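Local coordinates for protein sulfotransferase (Alicyclobacillus acidocaldarius subsp. acidocaldarius, PDB 3RNL) that probably transfers sulfuryl groups to acceptor molecules and binds magnesium ions, at residues R289-A292 / D297-A300; V120-S125 / G165-Q170; E134-S139 / P157-R162. All blocks are in the same frame, centred on the assembly; numbering follows the deposited sequence. Where two conformers were deposited one is given.

Contact 1 of 3, residues R289-A292 / D297-A300; sequences RLEA and DLSA
L290 and E291, near the C-terminal end of helix 273-294, meet L298 where the chain doubles back after the helix. The tight part is apolar and buried. CD2 of L290 lies 3.6 Å from CD1 of L298, and the two leucine side chains cross at about a right angle. L290 has CG anti to its own nitrogen (chi1 179°), which brings CD2 up to CD1 of L298; L290 also touches Y167 and V171 of helix 167-178. L298 also rests on the aliphatic part of E291, its CG 3.7 Å from CG of E291, the two side chains running past each other in opposite directions.

Beyond CG the E291 chain is extended (chi2 -178°), carrying the carboxylate across to the turn. There the backbone N of L298 donates to OE2 of E291 at 2.7 Å, a fairly straight bond (158°) that arrives on the anti side of the carboxylate. The same OE2 forms a salt bridge with R302, which also pairs with D297. This shared arginine probably offsets the proximity of two like charges, OE2 of E291 and OD1 of D297, 3.5 Å apart.

The outer side is looser and exposed: the CB of D297 points away from the helix, and its OD2 turns back to accept from both N and OG of S299. Were E291 replaced by an alanine, the backbone N of L298 would probably lose its acceptor and R302 one of its carboxylates, giving the turn more freedom to move. The D297 carboxylate accepting from the N of S299 is an Asx turn, leading into the 3-10 segment that begins at S299, after the C-terminal helix.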
ATOM      1  N   ARG A 289      -9.505  -0.628  16.728  0.67 15.17           N
ATOM      2  CA  ARG A 289     -10.573  -0.288  15.781  0.67 16.15           C
ATOM      3  C   ARG A 289     -10.461  -1.111  14.501  0.67 15.32           C
ATOM      4  O   ARG A 289     -11.462  -1.561  13.937  0.67 14.40           O
ATOM      5  CB  ARG A 289     -10.540   1.204  15.431  0.67 17.64           C
ATOM      6  CG  ARG A 289     -10.934   2.125  16.593  0.67 19.47           C
ATOM      7  CD  ARG A 289     -11.149   3.575  16.126  0.67 22.66           C
ATOM      8  NE  ARG A 289      -9.917   4.220  15.674  0.67 25.71           N
ATOM      9  CZ  ARG A 289      -9.100   4.914  16.463  0.67 27.33           C
ATOM     10  NH1 ARG A 289      -9.379   5.057  17.752  0.67 25.73           N
ATOM     11  NH2 ARG A 289      -8.007   5.471  15.966  0.67 29.90           N
ATOM     12  N   LEU A 290      -9.229  -1.293  14.040  1.00 11.31           N
ATOM     13  CA  LEU A 290      -8.970  -2.058  12.830  1.00 10.83           C
ATOM     14  C   LEU A 290      -9.395  -3.522  12.996  1.00 12.30           C
ATOM     15  O   LEU A 290      -9.965  -4.104  12.065  1.00 12.09           O
ATOM     16  CB  LEU A 290      -7.479  -1.955  12.456  1.00 10.14           C
ATOM     17  CG  LEU A 290      -6.993  -2.723  11.223  1.00 11.43           C
ATOM     18  CD1 LEU A 290      -7.633  -2.135   9.978  1.00 13.35           C
ATOM     19  CD2 LEU A 290      -5.447  -2.651  11.129  1.00 13.03           C
ATOM     20  N   GLU A 291      -9.110  -4.119  14.158  1.00 12.64           N
ATOM     21  CA  GLU A 291      -9.499  -5.513  14.413  1.00 13.74           C
ATOM     22  C   GLU A 291     -10.986  -5.721  14.151  1.00 18.66           C
ATOM     23  O   GLU A 291     -11.402  -6.684  13.488  1.00 17.56           O
ATOM     24  CB  GLU A 291      -9.197  -5.913  15.865  1.00 16.14           C
ATOM     25  CG  GLU A 291      -7.723  -6.065  16.169  1.00 17.14           C
ATOM     26  CD  GLU A 291      -7.462  -6.504  17.603  1.00 23.51           C
ATOM     27  OE1 GLU A 291      -8.245  -6.128  18.506  1.00 24.11           O
ATOM     28  OE2 GLU A 291      -6.471  -7.233  17.821  1.00 26.50           O
ATOM     29  N   ALA A 292     -11.789  -4.808  14.681  1.00 15.98           N
ATOM     30  CA  ALA A 292     -13.242  -4.899  14.516  1.00 17.95           C
ATOM     31  C   ALA A 292     -13.662  -4.694  13.059  1.00 16.65           C
ATOM     32  O   ALA A 292     -14.644  -5.288  12.593  1.00 19.16           O
ATOM     33  CB  ALA A 292     -13.940  -3.887  15.410  1.00 21.99           C
ATOM     34  N   ASP A 297      -8.069 -10.784  14.817  1.00 17.49           N
ATOM     35  CA  ASP A 297      -7.281 -10.327  15.950  1.00 17.57           C
ATOM     36  C   ASP A 297      -5.839 -10.005  15.531  1.00 19.77           C
ATOM     37  O   ASP A 297      -5.240 -10.701  14.718  1.00 20.67           O
ATOM     38  CB  ASP A 297      -7.305 -11.375  17.056  1.00 19.58           C
ATOM     39  CG  ASP A 297      -6.222 -11.156  18.080  1.00 28.29           C
ATOM     40  OD1 ASP A 297      -6.505 -10.491  19.096  1.00 26.41           O
ATOM     41  OD2 ASP A 297      -5.093 -11.652  17.869  1.00 28.44           O
ATOM     42  N   LEU A 298      -5.379  -8.858  16.010  1.00 16.57           N
ATOM     43  CA  LEU A 298      -4.057  -8.266  15.760  1.00 16.77           C
ATOM     44  C   LEU A 298      -2.996  -8.463  16.849  1.00 18.44           C
ATOM     45  O   LEU A 298      -2.079  -7.652  16.957  1.00 19.02           O
ATOM     46  CB  LEU A 298      -4.141  -6.834  15.218  1.00 14.31           C
ATOM     47  CG  LEU A 298      -4.926  -6.871  13.890  1.00 17.83           C
ATOM     48  CD1 LEU A 298      -5.226  -5.461  13.382  1.00 13.71           C
ATOM     49  CD2 LEU A 298      -4.198  -7.701  12.829  1.00 19.61           C
ATOM     50  N   SER A 299      -3.258  -9.359  17.791  1.00 21.44           N
ATOM     51  CA  SER A 299      -2.385  -9.515  18.953  1.00 22.86           C
ATOM     52  C   SER A 299      -0.908  -9.681  18.584  1.00 26.43           C
ATOM     53  O   SER A 299      -0.025  -9.368  19.388  1.00 24.26           O
ATOM     54  CB  SER A 299      -2.871 -10.668  19.852  1.00 24.61           C
ATOM     55  OG  SER A 299      -2.860 -11.905  19.157  1.00 31.70           O
ATOM     56  N   ALA A 300      -0.631 -10.184  17.385  1.00 24.74           N
ATOM     57  CA  ALA A 300       0.756 -10.315  16.934  1.00 28.83           C
ATOM     58  C   ALA A 300       1.450  -8.948  16.885  1.00 30.15           C
ATOM     59  O   ALA A 300       2.675  -8.852  16.930  1.00 27.67           O
ATOM     60  CB  ALA A 300       0.811 -10.992  15.574  1.00 32.75           C
TER

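Contact 2 of 3, residues V120-S125 / G165-Q170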
ATOM      1  N   VAL A 120       4.317  -0.113  13.764  1.00 11.66           N
ATOM      2  CA  VAL A 120       5.590   0.240  14.386  1.00 11.53           C
ATOM      3  C   VAL A 120       6.750  -0.174  13.457  1.00 13.04           C
ATOM      4  O   VAL A 120       7.666   0.610  13.188  1.00 13.41           O
ATOM      5  CB  VAL A 120       5.754  -0.436  15.750  1.00 13.73           C
ATOM      6  CG1 VAL A 120       7.112  -0.062  16.361  1.00 14.50           C
ATOM      7  CG2 VAL A 120       4.621  -0.016  16.684  1.00 12.30           C
ATOM      8  N   ASP A 121       6.697  -1.417  12.973  1.00 13.09           N
ATOM      9  CA  ASP A 121       7.717  -1.929  12.049  1.00 15.38           C
ATOM     10  C   ASP A 121       7.664  -1.210  10.714  1.00 15.22           C
ATOM     11  O   ASP A 121       8.695  -0.987  10.078  1.00 13.37           O
ATOM     12  CB  ASP A 121       7.544  -3.435  11.839  1.00 15.99           C
ATOM     13  CG  ASP A 121       7.830  -4.222  13.110  1.00 29.53           C
ATOM     14  OD1 ASP A 121       8.932  -4.062  13.666  1.00 30.37           O
ATOM     15  OD2 ASP A 121       6.959  -4.981  13.562  1.00 39.05           O
ATOM     16  N   ARG A 122       6.458  -0.882  10.270  1.00 11.23           N
ATOM     17  CA  ARG A 122       6.286  -0.174   8.995  1.00 13.53           C
ATOM     18  C   ARG A 122       6.982   1.186   9.050  1.00 14.94           C
ATOM     19  O   ARG A 122       7.653   1.601   8.092  1.00 12.82           O
ATOM     20  CB  ARG A 122       4.798   0.045   8.685  1.00 13.35           C
ATOM     21  CG  ARG A 122       4.532   0.512   7.237  1.00 11.89           C
ATOM     22  CD  ARG A 122       3.322   1.438   7.146  1.00 12.05           C
ATOM     23  NE  ARG A 122       3.658   2.738   7.730  1.00 12.65           N
ATOM     24  CZ  ARG A 122       4.367   3.672   7.099  1.00 14.36           C
ATOM     25  NH1 ARG A 122       4.804   3.454   5.853  1.00 13.81           N
ATOM     26  NH2 ARG A 122       4.651   4.819   7.714  1.00 11.44           N
ATOM     27  N   ALA A 123       6.809   1.893  10.164  1.00 12.41           N
ATOM     28  CA  ALA A 123       7.443   3.205  10.315  1.00 13.68           C
ATOM     29  C   ALA A 123       8.957   3.064  10.210  1.00 16.25           C
ATOM     30  O   ALA A 123       9.627   3.846   9.532  1.00 14.01           O
ATOM     31  CB  ALA A 123       7.054   3.840  11.661  1.00 12.34           C
ATOM     32  N   PHE A 124       9.510   2.066  10.888  1.00 13.78           N
ATOM     33  CA  PHE A 124      10.960   1.904  10.877  1.00 17.11           C
ATOM     34  C   PHE A 124      11.447   1.524   9.479  1.00 16.85           C
ATOM     35  O   PHE A 124      12.533   1.942   9.058  1.00 14.89           O
ATOM     36  CB  PHE A 124      11.399   0.861  11.905  1.00 13.61           C
ATOM     37  CG  PHE A 124      12.865   0.922  12.231  1.00 16.53           C
ATOM     38  CD1 PHE A 124      13.416   2.077  12.768  1.00 15.49           C
ATOM     39  CD2 PHE A 124      13.677  -0.175  12.030  1.00 22.25           C
ATOM     40  CE1 PHE A 124      14.768   2.137  13.079  1.00 18.23           C
ATOM     41  CE2 PHE A 124      15.026  -0.127  12.346  1.00 26.52           C
ATOM     42  CZ  PHE A 124      15.570   1.029  12.860  1.00 22.61           C
ATOM     43  N   SER A 125      10.649   0.730   8.767  0.67 13.32           N
ATOM     44  CA  SER A 125      10.988   0.363   7.397  0.67 14.28           C
ATOM     45  C   SER A 125      11.046   1.586   6.474  0.67 15.67           C
ATOM     46  O   SER A 125      11.930   1.691   5.617  0.67 16.79           O
ATOM     47  CB  SER A 125       9.986  -0.657   6.849  0.67 17.27           C
ATOM     48  OG  SER A 125      10.352  -1.042   5.543  0.67 17.25           O
ATOM     49  N   GLY A 165       0.545   4.878   9.029  1.00 10.91           N
ATOM     50  CA  GLY A 165       0.278   3.667   9.789  1.00  9.92           C
ATOM     51  C   GLY A 165      -1.056   3.667  10.528  1.00 10.92           C
ATOM     52  O   GLY A 165      -1.403   2.646  11.144  1.00 11.71           O
ATOM     53  N   LEU A 166      -1.834   4.751  10.474  1.00 11.45           N
ATOM     54  CA  LEU A 166      -3.105   4.619  11.176  1.00 11.51           C
ATOM     55  C   LEU A 166      -4.081   4.107  10.128  1.00 13.83           C
ATOM     56  O   LEU A 166      -4.888   4.850   9.553  1.00 11.98           O
ATOM     57  CB  LEU A 166      -3.535   6.013  11.651  1.00 14.37           C
ATOM     58  CG  LEU A 166      -2.672   6.630  12.766  1.00 14.65           C
ATOM     59  CD1 LEU A 166      -2.892   8.143  12.916  1.00 17.44           C
ATOM     60  CD2 LEU A 166      -2.988   5.918  14.073  1.00 14.28           C
ATOM     61  N   TYR A 167      -4.212   2.788  10.114  1.00 12.36           N
ATOM     62  CA  TYR A 167      -4.852   2.120   8.989  1.00 11.01           C
ATOM     63  C   TYR A 167      -6.363   2.144   9.076  1.00  9.72           C
ATOM     64  O   TYR A 167      -7.035   2.016   8.057  1.00 10.68           O
ATOM     65  CB  TYR A 167      -4.450   0.650   8.917  1.00  9.21           C
ATOM     66  CG  TYR A 167      -2.971   0.350   8.776  1.00 11.94           C
ATOM     67  CD1 TYR A 167      -2.177   0.989   7.822  1.00  8.93           C
ATOM     68  CD2 TYR A 167      -2.385  -0.614   9.580  1.00 10.17           C
ATOM     69  CE1 TYR A 167      -0.807   0.662   7.692  1.00 10.49           C
ATOM     70  CE2 TYR A 167      -1.036  -0.933   9.473  1.00  9.94           C
ATOM     71  CZ  TYR A 167      -0.257  -0.294   8.522  1.00 13.24           C
ATOM     72  OH  TYR A 167       1.075  -0.644   8.423  1.00 14.23           O
ATOM     73  N   ALA A 168      -6.894   2.227  10.293  1.00  9.86           N
ATOM     74  CA  ALA A 168      -8.305   1.891  10.478  1.00 11.18           C
ATOM     75  C   ALA A 168      -9.202   2.738   9.580  1.00 14.08           C
ATOM     76  O   ALA A 168     -10.052   2.211   8.853  1.00 12.22           O
ATOM     77  CB  ALA A 168      -8.723   2.043  11.938  1.00 12.88           C
ATOM     78  N   ALA A 169      -9.031   4.050   9.628  1.00 11.24           N
ATOM     79  CA  ALA A 169      -9.910   4.906   8.820  1.00 11.65           C
ATOM     80  C   ALA A 169      -9.675   4.719   7.322  1.00 11.62           C
ATOM     81  O   ALA A 169     -10.598   4.881   6.514  1.00 10.23           O
ATOM     82  CB  ALA A 169      -9.734   6.383   9.203  1.00 12.62           C
ATOM     83  N   GLN A 170      -8.435   4.416   6.947  1.00 11.00           N
ATOM     84  CA  GLN A 170      -8.088   4.235   5.539  1.00  7.51           C
ATOM     85  C   GLN A 170      -8.756   2.985   4.997  1.00 10.05           C
ATOM     86  O   GLN A 170      -9.319   2.988   3.904  1.00 10.54           O
ATOM     87  CB  GLN A 170      -6.567   4.094   5.381  1.00  8.15           C
ATOM     88  CG  GLN A 170      -5.804   5.299   5.956  1.00 11.04           C
ATOM     89  CD  GLN A 170      -4.289   5.090   5.914  1.00 16.90           C
ATOM     90  OE1 GLN A 170      -3.760   4.602   4.929  1.00 23.67           O
ATOM     91  NE2 GLN A 170      -3.595   5.482   6.979  1.00 18.60           N
TER
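R122 reaches from helix 119-132 toward G165 and Y167, and it is the residue of 120-125 that makes the contact. Its CB points toward the 165-170 segment and lies 3.8 Å from the OH of Y167. CG keeps about the same distance from that oxygen, and CD comes nearest, 3.3 Å from OH, meeting the tyrosine at the edge of its ring, near the ring plane. A bend at chi2 sets CD against OH, and a second at chi3 (72°) turns NE off toward G165, where it passes obliquely by the backbone, 4.0 Å from N of G165. At the tip NH1 donates to the carbonyl of A17 and NH2 to that of Y161, so both terminal nitrogens of this buried group are bound to backbone oxygens.

The guanidinium stands nearly upright to the tyrosine ring, the two planes being 81° apart, with OH near the guanidinium plane. Y167 spends its hydroxyl on the carbonyl of R117, just ahead of helix 119-132, which helps to fix the phenol end beside R122. One face of its ring is covered by the carbonyl oxygen of G165, 3.6 Å above the plane and over the ring centre.

The three residues that touch are buried. They join helix 119-132, which follows strand 111-116, the neighbour of strand 11-13 and of the edge strand 183-187, to the start of helix 167-178, which leads into that edge strand; helix 273-294 lies against both segments through V120 and L166.

Contact 3 of 3, residues E134-S139 / P157-R162; sequences ERETLS and PLWYYR
The carboxylate oxygen OE2 of E136 is gripped by two groups, a salt bridge from R150 and a hydrogen bond from S143, and it also lies 3.7 Å from CZ3 of W159, at the edge of the indole and in its plane. The carboxylate is turned almost square to the ring, 85° between planes. Its second oxygen looks back into its own segment: the N of L138 donates to OE1 of E136 at 2.9 Å, nearly straight (166°) but well above the carboxylate plane. With CG anti to the backbone nitrogen (chi1 177°) and a bend at chi2, the acid reaches both the ring edge and its own chain, and these bonds hold it in a fixed rotation.

Farther along the rim of W159, CH2 lies 3.5 Å from the carbonyl oxygen of R135, again in the ring plane. The six-membered part of the indole is thus edged by two oxygens, an arrangement probably favoured by the slightly positive ring hydrogens. R135 flanks the other end of the indole, its NH2 3.7 Å from NE1 of W159, with the guanidinium nearly upright to the ring. These two nitrogens are both donors and share an acceptor instead, D59, which takes a salt bridge from NH2 and a hydrogen bond from NE1; E156 pairs with NH2 as well. The remaining end nitrogen, NH1 of R135, touches CD2 of L158 at 3.9 Å.

W159 therefore sits wedged between the connection from helix 119-132 to helix 140-145 and helix 147-152, where R150 touches its side chain, while L158 and Y161 pack on L130 of helix 119-132.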
ATOM      1  N   GLU A 134      19.685   8.061   1.069  1.00 21.62           N
ATOM      2  CA  GLU A 134      20.423   9.275   1.426  1.00 24.49           C
ATOM      3  C   GLU A 134      19.529  10.515   1.455  1.00 28.55           C
ATOM      4  O   GLU A 134      19.983  11.637   1.253  1.00 28.00           O
ATOM      5  CB  GLU A 134      21.630   9.459   0.502  1.00 30.50           C
ATOM      6  CG  GLU A 134      22.560   8.254   0.528  1.00 38.31           C
ATOM      7  CD  GLU A 134      23.918   8.539  -0.074  1.00 53.78           C
ATOM      8  OE1 GLU A 134      24.008   8.660  -1.312  1.00 51.16           O
ATOM      9  OE2 GLU A 134      24.897   8.639   0.695  1.00 62.83           O
ATOM     10  N   ARG A 135      18.239  10.295   1.676  1.00 17.56           N
ATOM     11  CA  ARG A 135      17.291  11.384   1.887  1.00 17.91           C
ATOM     12  C   ARG A 135      17.239  11.880   3.335  1.00 22.55           C
ATOM     13  O   ARG A 135      17.042  13.067   3.592  1.00 21.47           O
ATOM     14  CB  ARG A 135      15.915  10.954   1.377  1.00 18.22           C
ATOM     15  CG  ARG A 135      15.971  10.649  -0.116  1.00 18.85           C
ATOM     16  CD  ARG A 135      14.771   9.866  -0.614  1.00 19.70           C
ATOM     17  NE  ARG A 135      13.534  10.631  -0.554  1.00 17.36           N
ATOM     18  CZ  ARG A 135      12.340  10.125  -0.865  1.00 21.04           C
ATOM     19  NH1 ARG A 135      12.238   8.863  -1.265  1.00 19.94           N
ATOM     20  NH2 ARG A 135      11.249  10.878  -0.793  1.00 19.37           N
ATOM     21  N   GLU A 136      17.369  10.943   4.269  1.00 19.74           N
ATOM     22  CA  GLU A 136      17.332  11.244   5.703  1.00 21.53           C
ATOM     23  C   GLU A 136      18.685  10.943   6.340  1.00 26.10           C
ATOM     24  O   GLU A 136      19.212   9.841   6.172  1.00 24.95           O
ATOM     25  CB  GLU A 136      16.248  10.405   6.382  1.00 17.60           C
ATOM     26  CG  GLU A 136      16.172  10.588   7.901  1.00 16.60           C
ATOM     27  CD  GLU A 136      15.906  12.038   8.302  1.00 22.17           C
ATOM     28  OE1 GLU A 136      16.836  12.873   8.212  1.00 26.37           O
ATOM     29  OE2 GLU A 136      14.767  12.351   8.700  1.00 20.79           O
ATOM     30  N   THR A 137      19.315  11.946   6.951  1.00 20.92           N
ATOM     31  CA  THR A 137      20.524  11.699   7.729  1.00 24.34           C
ATOM     32  C   THR A 137      20.344  11.667   9.254  1.00 25.63           C
ATOM     33  O   THR A 137      21.275  11.335   9.980  1.00 27.10           O
ATOM     34  CB  THR A 137      21.583  12.761   7.409  1.00 31.06           C
ATOM     35  OG1 THR A 137      21.023  14.057   7.658  1.00 32.06           O
ATOM     36  CG2 THR A 137      22.001  12.663   5.948  1.00 36.26           C
ATOM     37  N   LEU A 138      19.151  12.014   9.720  1.00 20.97           N
ATOM     38  CA  LEU A 138      18.854  12.071  11.158  1.00 20.71           C
ATOM     39  C   LEU A 138      18.623  10.685  11.743  1.00 20.03           C
ATOM     40  O   LEU A 138      18.349   9.737  11.013  1.00 21.20           O
ATOM     41  CB  LEU A 138      17.639  12.960  11.444  1.00 23.67           C
ATOM     42  CG  LEU A 138      17.747  14.427  11.008  1.00 27.66           C
ATOM     43  CD1 LEU A 138      16.387  15.103  11.127  1.00 30.65           C
ATOM     44  CD2 LEU A 138      18.790  15.161  11.821  1.00 32.02           C
ATOM     45  N   SER A 139      18.715  10.582  13.064  1.00 20.40           N
ATOM     46  CA  SER A 139      18.304   9.368  13.753  1.00 20.88           C
ATOM     47  C   SER A 139      16.797   9.175  13.584  1.00 20.02           C
ATOM     48  O   SER A 139      16.071  10.111  13.248  1.00 17.47           O
ATOM     49  CB  SER A 139      18.619   9.470  15.241  1.00 21.14           C
ATOM     50  OG  SER A 139      17.799  10.456  15.858  1.00 19.51           O
ATOM     51  N   PRO A 157       4.400  11.276   1.446  1.00 12.32           N
ATOM     52  CA  PRO A 157       3.918  10.482   2.588  1.00 14.08           C
ATOM     53  C   PRO A 157       4.886   9.410   3.078  1.00 11.19           C
ATOM     54  O   PRO A 157       4.658   8.886   4.166  1.00 13.05           O
ATOM     55  CB  PRO A 157       2.599   9.854   2.097  1.00 16.04           C
ATOM     56  CG  PRO A 157       2.277  10.534   0.818  1.00 24.46           C
ATOM     57  CD  PRO A 157       3.532  11.139   0.264  1.00 16.52           C
ATOM     58  N   LEU A 158       5.928   9.072   2.320  1.00 12.49           N
ATOM     59  CA  LEU A 158       6.921   8.130   2.852  1.00 13.31           C
ATOM     60  C   LEU A 158       7.469   8.645   4.180  1.00 15.56           C
ATOM     61  O   LEU A 158       7.835   7.864   5.064  1.00 14.14           O
ATOM     62  CB  LEU A 158       8.062   7.898   1.855  1.00 14.18           C
ATOM     63  CG  LEU A 158       9.086   6.808   2.225  1.00 17.12           C
ATOM     64  CD1 LEU A 158       8.405   5.468   2.552  1.00 16.83           C
ATOM     65  CD2 LEU A 158      10.096   6.631   1.096  1.00 20.99           C
ATOM     66  N   TRP A 159       7.510   9.966   4.321  1.00 13.14           N
ATOM     67  CA  TRP A 159       7.999  10.574   5.548  1.00 14.72           C
ATOM     68  C   TRP A 159       6.983  10.533   6.692  1.00 14.14           C
ATOM     69  O   TRP A 159       7.342  10.869   7.831  1.00 15.09           O
ATOM     70  CB  TRP A 159       8.382  12.041   5.319  1.00 16.08           C
ATOM     71  CG  TRP A 159       9.431  12.304   4.280  1.00 12.96           C
ATOM     72  CD1 TRP A 159       9.228  12.526   2.939  1.00 14.78           C
ATOM     73  CD2 TRP A 159      10.839  12.467   4.503  1.00 12.98           C
ATOM     74  NE1 TRP A 159      10.429  12.787   2.314  1.00 15.63           N
ATOM     75  CE2 TRP A 159      11.432  12.754   3.250  1.00 15.70           C
ATOM     76  CE3 TRP A 159      11.655  12.386   5.633  1.00 12.07           C
ATOM     77  CZ2 TRP A 159      12.804  12.961   3.101  1.00 15.61           C
ATOM     78  CZ3 TRP A 159      13.030  12.601   5.486  1.00 15.83           C
ATOM     79  CH2 TRP A 159      13.587  12.877   4.229  1.00 15.06           C
ATOM     80  N   TYR A 160       5.730  10.134   6.451  1.00 11.37           N
ATOM     81  CA  TYR A 160       4.805  10.336   7.557  1.00 13.05           C
ATOM     82  C   TYR A 160       4.713   8.994   8.259  1.00 14.61           C
ATOM     83  O   TYR A 160       3.802   8.192   8.015  1.00 13.79           O
ATOM     84  CB  TYR A 160       3.397  10.632   6.999  1.00 12.12           C
ATOM     85  CG  TYR A 160       3.228  11.817   6.052  1.00 13.35           C
ATOM     86  CD1 TYR A 160       4.248  12.732   5.819  1.00 15.81           C
ATOM     87  CD2 TYR A 160       2.018  12.009   5.394  1.00 14.79           C
ATOM     88  CE1 TYR A 160       4.057  13.808   4.931  1.00 16.50           C
ATOM     89  CE2 TYR A 160       1.821  13.062   4.521  1.00 18.37           C
ATOM     90  CZ  TYR A 160       2.837  13.953   4.288  1.00 19.28           C
ATOM     91  OH  TYR A 160       2.602  14.992   3.402  1.00 20.85           O
ATOM     92  N   TYR A 161       5.499   8.863   9.313  1.00 15.07           N
ATOM     93  CA  TYR A 161       5.690   7.568   9.934  1.00 13.91           C
ATOM     94  C   TYR A 161       4.410   7.148  10.611  1.00 12.96           C
ATOM     95  O   TYR A 161       3.966   6.008  10.472  1.00 15.87           O
ATOM     96  CB  TYR A 161       6.801   7.660  10.972  1.00 15.47           C
ATOM     97  CG  TYR A 161       8.135   7.962  10.351  1.00 14.00           C
ATOM     98  CD1 TYR A 161       8.692   7.108   9.412  1.00 21.35           C
ATOM     99  CD2 TYR A 161       8.848   9.100  10.716  1.00 16.60           C
ATOM    100  CE1 TYR A 161       9.921   7.387   8.832  1.00 20.30           C
ATOM    101  CE2 TYR A 161      10.070   9.385  10.144  1.00 15.62           C
ATOM    102  CZ  TYR A 161      10.607   8.525   9.214  1.00 15.53           C
ATOM    103  OH  TYR A 161      11.832   8.815   8.651  1.00 19.10           O
ATOM    104  N   ARG A 162       3.840   8.075  11.366  1.00 12.08           N
ATOM    105  CA  ARG A 162       2.603   7.807  12.098  1.00 15.44           C
ATOM    106  C   ARG A 162       1.364   7.858  11.200  1.00 18.56           C
ATOM    107  O   ARG A 162       0.528   6.953  11.245  1.00 15.54           O
ATOM    108  CB  ARG A 162       2.439   8.799  13.268  1.00 14.92           C
ATOM    109  CG  ARG A 162       3.372   8.547  14.459  1.00 14.35           C
ATOM    110  CD  ARG A 162       3.278   9.712  15.478  1.00 18.37           C
ATOM    111  NE  ARG A 162       3.589   9.279  16.847  1.00 30.86           N
ATOM    112  CZ  ARG A 162       4.786   9.390  17.417  1.00 38.91           C
ATOM    113  NH1 ARG A 162       5.795   9.918  16.742  1.00 37.46           N
ATOM    114  NH2 ARG A 162       4.973   8.977  18.665  1.00 37.61           N
TER

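From the N terminus, the chain passes strand 111-116 and enters helix 119-132, where contact 2 opens at 120-125. Contact 3 follows at 134-139 and closes at 157-162, bringing together the ends of a loop that holds helices 140-145 and 147-152. Contact 2 then closes at 165-170, so contact 3 is nested within it. The two touch where the ring of Y161 packs on the backbone at A123. Later, in series, contact 1 closes the short loop between the last turns of helix 273-294 and 297-300. It meets contact 2 through L290 and R289 against Y167 and A168, tying the C-terminal helix to helix 167-178; contacts 1 and 3 do not touch.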